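Local coordinates for flagellar hook-associated protein (Burkholderia pseudomallei, PDB 4UT1), which probably serves as a structural component of the bacterial flagellum, forming part of the junction between hook and filament, at residues 305-316 against 360-370. Residues are numbered along the deposited sequence; the frame is centred on the assembly and turned at random.
Sequences AQLGALAVSFAS and FVDGTQPTTSD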
# COMPACT_ATOMS: atom_id res chain seq x y z
N ALA A 305 1.10 2.74 -4.38
CA ALA A 305 0.61 1.65 -3.54
C ALA A 305 1.56 1.41 -2.37
O ALA A 305 1.15 1.11 -1.25
CB ALA A 305 0.42 0.37 -4.35
N GLN A 306 2.86 1.49 -2.66
CA GLN A 306 3.87 1.30 -1.62
C GLN A 306 3.88 2.42 -0.60
O GLN A 306 3.97 2.17 0.61
CB GLN A 306 5.25 1.17 -2.27
CG GLN A 306 5.39 -0.10 -3.13
CD GLN A 306 6.54 -0.02 -4.12
OE1 GLN A 306 7.48 0.76 -3.95
NE2 GLN A 306 6.46 -0.83 -5.17
N LEU A 307 3.80 3.66 -1.06
CA LEU A 307 3.83 4.78 -0.14
C LEU A 307 2.52 4.82 0.63
O LEU A 307 2.50 5.12 1.81
CB LEU A 307 4.06 6.10 -0.87
CG LEU A 307 4.13 7.33 0.04
CD1 LEU A 307 5.26 7.22 1.06
CD2 LEU A 307 4.28 8.60 -0.79
N GLY A 308 1.42 4.49 -0.03
CA GLY A 308 0.14 4.37 0.65
C GLY A 308 0.17 3.32 1.74
O GLY A 308 -0.44 3.49 2.82
N ALA A 309 0.89 2.24 1.48
CA ALA A 309 1.00 1.16 2.45
C ALA A 309 1.71 1.63 3.72
O ALA A 309 1.34 1.23 4.82
CB ALA A 309 1.74 -0.05 1.84
N LEU A 310 2.72 2.49 3.56
CA LEU A 310 3.39 3.05 4.73
C LEU A 310 2.44 3.87 5.59
O LEU A 310 2.43 3.74 6.82
CB LEU A 310 4.58 3.92 4.32
CG LEU A 310 5.68 3.22 3.52
CD1 LEU A 310 6.90 4.14 3.41
CD2 LEU A 310 6.05 1.87 4.13
N ALA A 311 1.64 4.73 4.95
CA ALA A 311 0.64 5.53 5.65
C ALA A 311 -0.33 4.65 6.46
O ALA A 311 -0.61 4.95 7.63
CB ALA A 311 -0.14 6.40 4.66
N VAL A 312 -0.81 3.58 5.84
CA VAL A 312 -1.75 2.70 6.50
C VAL A 312 -1.09 2.02 7.69
O VAL A 312 -1.64 1.99 8.77
CB VAL A 312 -2.31 1.63 5.54
CG1 VAL A 312 -3.09 0.57 6.33
CG2 VAL A 312 -3.20 2.26 4.48
N SER A 313 0.10 1.47 7.48
CA SER A 313 0.78 0.78 8.56
C SER A 313 1.09 1.74 9.70
O SER A 313 0.92 1.39 10.86
CB SER A 313 2.07 0.12 8.07
OG SER A 313 2.67 -0.61 9.12
N PHE A 314 1.55 2.95 9.38
CA PHE A 314 1.83 3.95 10.40
C PHE A 314 0.59 4.28 11.23
O PHE A 314 0.60 4.21 12.45
CB PHE A 314 2.40 5.23 9.76
CG PHE A 314 2.42 6.43 10.69
CD1 PHE A 314 1.31 7.26 10.80
CD2 PHE A 314 3.54 6.71 11.45
CE1 PHE A 314 1.32 8.35 11.64
CE2 PHE A 314 3.56 7.82 12.30
CZ PHE A 314 2.45 8.63 12.40
N ALA A 315 -0.49 4.66 10.55
CA ALA A 315 -1.74 4.99 11.23
C ALA A 315 -2.25 3.82 12.08
O ALA A 315 -2.63 4.01 13.23
CB ALA A 315 -2.80 5.40 10.21
N SER A 316 -2.22 2.61 11.52
CA SER A 316 -2.74 1.45 12.22
C SER A 316 -1.94 1.17 13.49
O SER A 316 -2.51 0.91 14.54
CB SER A 316 -2.74 0.23 11.31
OG SER A 316 -3.70 0.37 10.27
N PHE A 360 -8.24 -5.05 5.59
CA PHE A 360 -6.98 -5.71 5.91
C PHE A 360 -7.20 -6.76 6.99
O PHE A 360 -7.95 -6.55 7.94
CB PHE A 360 -5.92 -4.71 6.35
CG PHE A 360 -5.54 -3.72 5.28
CD1 PHE A 360 -4.79 -4.13 4.18
CD2 PHE A 360 -5.97 -2.42 5.35
CE1 PHE A 360 -4.46 -3.23 3.16
CE2 PHE A 360 -5.66 -1.51 4.33
CZ PHE A 360 -4.90 -1.92 3.25
N VAL A 361 -6.55 -7.90 6.82
CA VAL A 361 -6.45 -8.88 7.89
C VAL A 361 -5.78 -8.22 9.09
O VAL A 361 -6.22 -8.35 10.23
CB VAL A 361 -5.65 -10.11 7.44
CG1 VAL A 361 -5.41 -11.04 8.62
CG2 VAL A 361 -6.38 -10.82 6.30
N ASP A 362 -4.72 -7.47 8.81
CA ASP A 362 -3.96 -6.75 9.82
C ASP A 362 -3.55 -5.41 9.23
O ASP A 362 -2.64 -5.37 8.43
CB ASP A 362 -2.72 -7.54 10.24
CG ASP A 362 -1.93 -6.88 11.35
OD1 ASP A 362 -2.20 -5.71 11.69
OD2 ASP A 362 -1.02 -7.55 11.89
N GLY A 363 -4.21 -4.33 9.66
CA GLY A 363 -3.88 -2.99 9.17
C GLY A 363 -2.45 -2.56 9.41
O GLY A 363 -1.95 -1.64 8.76
N THR A 364 -1.77 -3.18 10.38
CA THR A 364 -0.38 -2.79 10.62
C THR A 364 0.53 -3.46 9.61
O THR A 364 1.68 -3.05 9.44
CB THR A 364 0.11 -3.14 12.05
OG1 THR A 364 0.14 -4.56 12.20
CG2 THR A 364 -0.80 -2.52 13.12
N GLN A 365 0.03 -4.50 8.96
CA GLN A 365 0.77 -5.14 7.88
C GLN A 365 -0.07 -5.18 6.60
O GLN A 365 -0.56 -6.23 6.19
CB GLN A 365 1.19 -6.56 8.28
CG GLN A 365 1.98 -6.61 9.58
CD GLN A 365 2.27 -8.03 10.02
OE1 GLN A 365 3.29 -8.61 9.66
NE2 GLN A 365 1.35 -8.61 10.78
N PRO A 366 -0.24 -4.02 5.96
CA PRO A 366 -1.07 -3.93 4.76
C PRO A 366 -0.37 -4.51 3.54
O PRO A 366 0.84 -4.75 3.57
CB PRO A 366 -1.28 -2.42 4.60
CG PRO A 366 -0.05 -1.84 5.18
CD PRO A 366 0.37 -2.73 6.32
N THR A 367 -1.13 -4.73 2.49
CA THR A 367 -0.58 -5.08 1.19
C THR A 367 0.14 -3.87 0.62
O THR A 367 -0.07 -2.75 1.10
CB THR A 367 -1.67 -5.54 0.23
OG1 THR A 367 -2.71 -4.55 0.21
CG2 THR A 367 -2.25 -6.87 0.70
N THR A 368 0.96 -4.09 -0.41
CA THR A 368 1.76 -3.02 -1.00
C THR A 368 1.59 -2.87 -2.51
O THR A 368 2.28 -2.05 -3.12
CB THR A 368 3.25 -3.22 -0.73
OG1 THR A 368 3.66 -4.49 -1.25
CG2 THR A 368 3.55 -3.17 0.77
N SER A 369 0.71 -3.68 -3.10
CA SER A 369 0.46 -3.61 -4.56
C SER A 369 -1.01 -3.32 -4.91
O SER A 369 -1.80 -2.92 -4.06
CB SER A 369 0.89 -4.92 -5.24
OG SER A 369 0.93 -4.75 -6.66
N ASP A 370 -1.34 -3.50 -6.20
CA ASP A 370 -2.72 -3.35 -6.70
C ASP A 370 -3.17 -4.71 -7.19
O ASP A 370 -2.37 -5.47 -7.73
CB ASP A 370 -2.85 -2.37 -7.87
CG ASP A 370 -2.43 -0.94 -7.54
OD1 ASP A 370 -2.54 -0.50 -6.38
OD2 ASP A 370 -2.01 -0.24 -8.50
O HOH W 1 3.87 -2.26 -5.34
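Ser313 extends OG opposite its backbone N (chi1 -177°) to meet the carbonyl of Thr364, and Val312, with CG1 likewise trans to N (chi1 170°), sets that methyl over Phe360 CE2, Pro366 CB and the Gly363 carbonyl oxygen. The Ser313 OG to Thr364 O hydrogen bond is 2.7 Å long; the hydroxyl stands 33° off the carbonyl plane and also pairs with Thr585 OG1, so a third part of the chain joins here. Val312 CG1 lies 3.9 Å from Phe360 CE2, while Pro366 CB covers one face of the Phe360 ring, offset toward its rim. Pro366 meets the helix through CG, 3.4 Å from Ala309 O, and through CD, against Ser313 CB. One turn beyond Val312, Ser316 CB packs against Thr364 CG2 at 3.8 Å. The type I turn from Asp362 to Gln365 is closed by Gln365 N to Asp362 O and braced by the Asp362 carboxylate: OD1 accepts from Thr364 N and OG1 on one face, OD2 from Gln365 NE2. Toward residue 305 the small side chains bring the loop close, with Ala309 CB 3.3 Å from Thr367 O; a water bridges Gln306 NE2 and Thr368 O. Asp370 OD1 rests near Ala305 CB while its OD2 forms a salt bridge with Arg428. The whole joins the long helix 287-322 of the FlgK helical domain to an Asx turn and its trailing loop, which connects strands 356-360 and 371-375 of the D2-like beta domain.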